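ABC transporter (Caldanaerobius, PDB 4G68) probably serves as the extracellular solute-binding component of an ABC transporter, capturing sugars released from xylan for uptake by a thermophilic bacterium. Local coordinates at residues K65-V70 against A335-K340; Q62-K65 against Q71-E74. All coordinates share one frame; numbering follows the deposited sequence.

Interaction 1: residues K65-V70 against A335-K340; sequences KENPNV and AVRAAK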
loop_
_atom_site.group_PDB
_atom_site.type_symbol
_atom_site.label_atom_id
_atom_site.label_comp_id
_atom_site.label_asym_id
_atom_site.label_seq_id
_atom_site.Cartn_x
_atom_site.Cartn_y
_atom_site.Cartn_z
ATOM N N LYS C 65 -7.483 12.789 26.949
ATOM C CA LYS C 65 -7.004 13.202 28.267
ATOM C C LYS C 65 -6.340 14.617 28.218
ATOM O O LYS C 65 -6.578 15.513 29.052
ATOM C CB LYS C 65 -6.024 12.139 28.790
ATOM C CG LYS C 65 -5.485 12.448 30.176
ATOM C CD LYS C 65 -4.208 11.666 30.458
ATOM C CE LYS C 65 -3.768 11.900 31.898
ATOM N NZ LYS C 65 -3.814 10.618 32.618
ATOM N N GLU C 66 -5.467 14.811 27.252
ATOM C CA GLU C 66 -4.811 16.086 27.164
ATOM C C GLU C 66 -5.737 17.234 26.664
ATOM O O GLU C 66 -5.393 18.404 26.770
ATOM C CB GLU C 66 -3.532 15.937 26.348
ATOM C CG GLU C 66 -2.566 14.982 27.052
ATOM C CD GLU C 66 -1.450 14.442 26.166
ATOM O OE1 GLU C 66 -1.360 14.799 24.963
ATOM O OE2 GLU C 66 -0.643 13.649 26.679
ATOM N N ASN C 67 -6.910 16.902 26.122
ATOM C CA ASN C 67 -7.750 17.928 25.484
ATOM C C ASN C 67 -9.214 17.834 25.875
ATOM O O ASN C 67 -10.062 17.548 25.003
ATOM C CB ASN C 67 -7.570 17.917 23.938
ATOM C CG ASN C 67 -6.210 18.452 23.506
ATOM O OD1 ASN C 67 -6.113 19.530 22.934
ATOM N ND2 ASN C 67 -5.150 17.719 23.799
ATOM N N PRO C 68 -9.520 18.142 27.170
ATOM C CA PRO C 68 -10.848 17.862 27.732
ATOM C C PRO C 68 -11.999 18.490 26.938
ATOM O O PRO C 68 -13.074 17.904 26.843
ATOM C CB PRO C 68 -10.787 18.414 29.171
ATOM C CG PRO C 68 -9.453 19.028 29.357
ATOM C CD PRO C 68 -8.631 18.857 28.123
ATOM N N ASN C 69 -11.761 19.647 26.339
ATOM C CA ASN C 69 -12.808 20.344 25.573
ATOM C C ASN C 69 -12.909 19.940 24.116
ATOM O O ASN C 69 -13.947 20.137 23.483
ATOM C CB ASN C 69 -12.660 21.855 25.722
ATOM C CG ASN C 69 -13.201 22.348 27.041
ATOM O OD1 ASN C 69 -13.661 21.572 27.856
ATOM N ND2 ASN C 69 -13.153 23.649 27.249
ATOM N N VAL C 70 -11.838 19.345 23.588
ATOM C CA VAL C 70 -11.879 18.813 22.235
ATOM C C VAL C 70 -11.685 17.291 22.289
ATOM O O VAL C 70 -10.553 16.792 22.293
ATOM C CB VAL C 70 -10.821 19.481 21.340
ATOM C CG1 VAL C 70 -11.043 19.091 19.888
ATOM C CG2 VAL C 70 -10.857 20.995 21.510
ATOM N N ALA C 335 -10.067 20.518 14.325
ATOM C CA ALA C 335 -9.854 19.354 13.440
ATOM C C ALA C 335 -8.452 19.264 12.791
ATOM O O ALA C 335 -7.864 18.151 12.695
ATOM C CB ALA C 335 -10.939 19.283 12.373
ATOM N N VAL C 336 -7.908 20.408 12.355
ATOM C CA VAL C 336 -6.524 20.453 11.823
ATOM C C VAL C 336 -5.523 20.188 12.958
ATOM O O VAL C 336 -4.535 19.493 12.726
ATOM C CB VAL C 336 -6.201 21.807 11.109
ATOM C CG1 VAL C 336 -4.728 21.859 10.637
ATOM C CG2 VAL C 336 -7.102 22.008 9.910
ATOM N N ARG C 337 -5.791 20.700 14.185
ATOM C CA ARG C 337 -4.842 20.528 15.280
ATOM C C ARG C 337 -4.731 19.067 15.657
ATOM O O ARG C 337 -3.598 18.509 15.766
ATOM C CB ARG C 337 -5.166 21.371 16.520
ATOM C CG ARG C 337 -4.064 21.327 17.580
ATOM C CD ARG C 337 -4.259 22.401 18.657
ATOM N NE ARG C 337 -5.539 22.218 19.337
ATOM C CZ ARG C 337 -5.699 21.552 20.478
ATOM N NH1 ARG C 337 -4.642 21.016 21.078
ATOM N NH2 ARG C 337 -6.905 21.448 21.007
ATOM N N ALA C 338 -5.900 18.451 15.832
ATOM C CA ALA C 338 -5.970 17.030 16.031
ATOM C C ALA C 338 -5.359 16.227 14.929
ATOM O O ALA C 338 -4.667 15.275 15.220
ATOM C CB ALA C 338 -7.418 16.597 16.235
ATOM N N ALA C 339 -5.694 16.538 13.667
ATOM C CA ALA C 339 -5.149 15.787 12.525
ATOM C C ALA C 339 -3.610 15.825 12.608
ATOM O O ALA C 339 -2.964 14.749 12.557
ATOM C CB ALA C 339 -5.632 16.336 11.182
ATOM N N LYS C 340 -3.036 17.026 12.781
ATOM C CA LYS C 340 -1.571 17.137 12.976
ATOM C C LYS C 340 -0.977 16.209 14.028
ATOM O O LYS C 340 0.084 15.573 13.798
ATOM C CB LYS C 340 -1.200 18.549 13.341
ATOM C CG LYS C 340 -1.189 19.465 12.158
ATOM C CD LYS C 340 -0.655 20.830 12.561
ATOM C CE LYS C 340 -1.436 21.953 11.943
ATOM N NZ LYS C 340 -0.796 23.272 12.230
#
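Asn67 and Val70, the two ends of a type I beta turn, face Arg337 of helix 332-353, with the nearest CA atoms of the two segments, those of Val70 and Ala338, 8.8 Å apart. The turn is the connection that closes a beta-alpha-beta unit of the solute-binding-protein fold: helix 52-66 ends, Asn67 is the first residue to leave helical geometry, and strand 71-76 follows. A backbone bond of 2.9 Å from Val70 N to Asn67 O ties the turn together. With the backbones so far apart, the contact is a surface bridge spanned mainly by the long side chain of Arg337, and it illustrates how one arginine can fasten a loop to a helix distant in sequence.

Arg337 starts out extended, CG anti to the backbone N (chi1 -172°), then bends at chi3, bringing its guanidinium end-on to the Asn67 amide, which approaches from the opposite direction. Both terminal nitrogens converge on a single acceptor: NH1 and NH2 of Arg337 each lie 2.8 Å from Asn67 OD1. Because two donors share one oxygen, neither bond is straight; the N-H...O angle is close to 140° in both. The oxygen sits at the edge of the guanidinium, in its plane, whereas the amide is turned 31° away from that plane, and both donors are tilted from the carbonyl plane. The other end of the amide gives a weak hydrogen bond from Asn67 ND2 to Trp63 O in the last helical turn, which may help to hold the amide's rotation. Val70 adds an apolar touch beside this polar grip: its CG2 approaches the guanidinium at the edge, 4.0 Å from Arg337 NH2.

Interaction 2: residues Q62-K65 against Q71-E74; sequences QWNK and QIVE
The indole of Trp63 carries Ile72 on one face, with the CD1 methyl 3.4 Å from the centroid of the five-membered ring and 16° off its normal, a CH-pi contact. The methyl is offset toward the rim, and Ile72 CD1 comes within 3.2 Å of Trp63 CD1. At the ring edge, in plane, sits OD1 of the next residue, Asn64, while the polar end of the indole, NE1, has Val70 O as its partner.

The second flat group, the amide of Asn64, behaves like a piece of neighbouring strand. Its CG lies beside the backbone N (chi1 -85°), which swings the amide round to the strand. There the oxygen takes the backbone N-H of Ile72 on a lone pair (Asn64 OD1 to Ile72 N, 2.7 Å, nearly straight at 174°), and the nitrogen returns a bond to the same residue (Asn64 ND2 to Ile72 O, 3.0 Å). Both bonds run in the respective carbonyl planes, and together they fix the rotation of the amide and satisfy both backbone polar atoms of Ile72. The side chain of Gln71 runs obliquely across that of Asn64.

This is the helix-to-strand packing of a beta-alpha-beta unit: helix 52-66 joins parallel strands 40-45 and 71-76. Gln71 and Val73 make backbone bonds with Ile39 and with Leu41 and Phe43 of strand 40-45, and helix 332-353 is a further neighbour.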
loop_
_atom_site.group_PDB
_atom_site.type_symbol
_atom_site.label_atom_id
_atom_site.label_comp_id
_atom_site.label_asym_id
_atom_site.label_seq_id
_atom_site.Cartn_x
_atom_site.Cartn_y
_atom_site.Cartn_z
ATOM N N GLN C 62 -4.951 9.265 24.789
ATOM C CA GLN C 62 -4.035 10.278 25.278
ATOM C C GLN C 62 -4.440 11.684 24.797
ATOM O O GLN C 62 -4.332 12.665 25.547
ATOM C CB GLN C 62 -2.592 9.984 24.905
ATOM C CG GLN C 62 -1.656 10.899 25.686
ATOM C CD GLN C 62 -0.189 10.718 25.360
ATOM O OE1 GLN C 62 0.359 9.595 25.424
ATOM N NE2 GLN C 62 0.470 11.844 25.028
ATOM N N TRP C 63 -4.930 11.781 23.558
ATOM C CA TRP C 63 -5.452 13.065 23.097
ATOM C C TRP C 63 -6.634 13.508 23.919
ATOM O O TRP C 63 -6.751 14.695 24.256
ATOM C CB TRP C 63 -5.807 13.061 21.614
ATOM C CG TRP C 63 -6.585 14.301 21.206
ATOM C CD1 TRP C 63 -7.951 14.554 21.393
ATOM C CD2 TRP C 63 -6.057 15.515 20.547
ATOM N NE1 TRP C 63 -8.291 15.804 20.918
ATOM C CE2 TRP C 63 -7.204 16.428 20.388
ATOM C CE3 TRP C 63 -4.808 15.914 20.082
ATOM C CZ2 TRP C 63 -7.073 17.678 19.796
ATOM C CZ3 TRP C 63 -4.689 17.173 19.467
ATOM C CH2 TRP C 63 -5.794 18.033 19.332
ATOM N N ASN C 64 -7.530 12.572 24.201
ATOM C CA ASN C 64 -8.772 12.888 24.889
ATOM C C ASN C 64 -8.486 13.405 26.309
ATOM O O ASN C 64 -9.119 14.373 26.774
ATOM C CB ASN C 64 -9.718 11.690 24.863
ATOM C CG ASN C 64 -10.550 11.629 23.574
ATOM O OD1 ASN C 64 -10.529 12.564 22.752
ATOM N ND2 ASN C 64 -11.328 10.529 23.410
ATOM N N LYS C 65 -7.483 12.789 26.949
ATOM C CA LYS C 65 -7.004 13.202 28.267
ATOM C C LYS C 65 -6.340 14.617 28.218
ATOM O O LYS C 65 -6.578 15.513 29.052
ATOM C CB LYS C 65 -6.024 12.139 28.790
ATOM C CG LYS C 65 -5.485 12.448 30.176
ATOM C CD LYS C 65 -4.208 11.666 30.458
ATOM C CE LYS C 65 -3.768 11.900 31.898
ATOM N NZ LYS C 65 -3.814 10.618 32.618
ATOM N N GLN C 71 -12.784 16.555 22.354
ATOM C CA GLN C 71 -12.702 15.093 22.337
ATOM C C GLN C 71 -12.708 14.567 20.899
ATOM O O GLN C 71 -13.229 15.211 19.995
ATOM C CB GLN C 71 -13.859 14.499 23.140
ATOM C CG GLN C 71 -13.851 14.965 24.592
ATOM C CD GLN C 71 -12.681 14.395 25.379
ATOM O OE1 GLN C 71 -11.729 15.107 25.715
ATOM N NE2 GLN C 71 -12.732 13.100 25.651
ATOM N N ILE C 72 -12.085 13.407 20.701
ATOM C CA ILE C 72 -12.189 12.661 19.442
ATOM C C ILE C 72 -12.894 11.339 19.693
ATOM O O ILE C 72 -12.648 10.681 20.720
ATOM C CB ILE C 72 -10.777 12.367 18.870
ATOM C CG1 ILE C 72 -9.984 13.673 18.656
ATOM C CG2 ILE C 72 -10.846 11.490 17.610
ATOM C CD1 ILE C 72 -8.495 13.489 18.394
ATOM N N VAL C 73 -13.754 10.953 18.753
ATOM C CA VAL C 73 -14.389 9.638 18.755
ATOM C C VAL C 73 -14.082 9.047 17.389
ATOM O O VAL C 73 -14.169 9.745 16.387
ATOM C CB VAL C 73 -15.923 9.736 19.008
ATOM C CG1 VAL C 73 -16.614 8.399 18.761
ATOM C CG2 VAL C 73 -16.218 10.294 20.415
ATOM N N GLU C 74 -13.675 7.781 17.357
ATOM C CA GLU C 74 -13.313 7.149 16.090
ATOM C C GLU C 74 -14.336 6.126 15.649
ATOM O O GLU C 74 -15.074 5.583 16.465
ATOM C CB GLU C 74 -11.898 6.525 16.176
ATOM C CG GLU C 74 -11.777 5.397 17.199
ATOM C CD GLU C 74 -10.522 4.543 17.044
ATOM O OE1 GLU C 74 -9.936 4.490 15.937
ATOM O OE2 GLU C 74 -10.147 3.893 18.052
#

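In the fold
Interactions 1 and 2 share Lys65 and helix 52-66, and their centres lie about 7 Å apart. Trp63 joins them: a probable hydrogen bond of 2.8 Å links its NE1 to Val70 O, and its CH2 packs 3.5 Å from Ala338 CA and 3.6 Å from Arg337 NH1. Ile72 CD1 reaches Ala338 CB at 3.9 Å, so helix 332-353 meets both the indole and the strand. Residues 62-65 and 71-74 thus settle the helix on its own unit, and residues 65-70 and 335-340 tie that unit to a distant helix. The centres of interactions 1 and 2 lie about 28 Å and about 27 Å, respectively, from the centre of the chain, at the periphery of the fold.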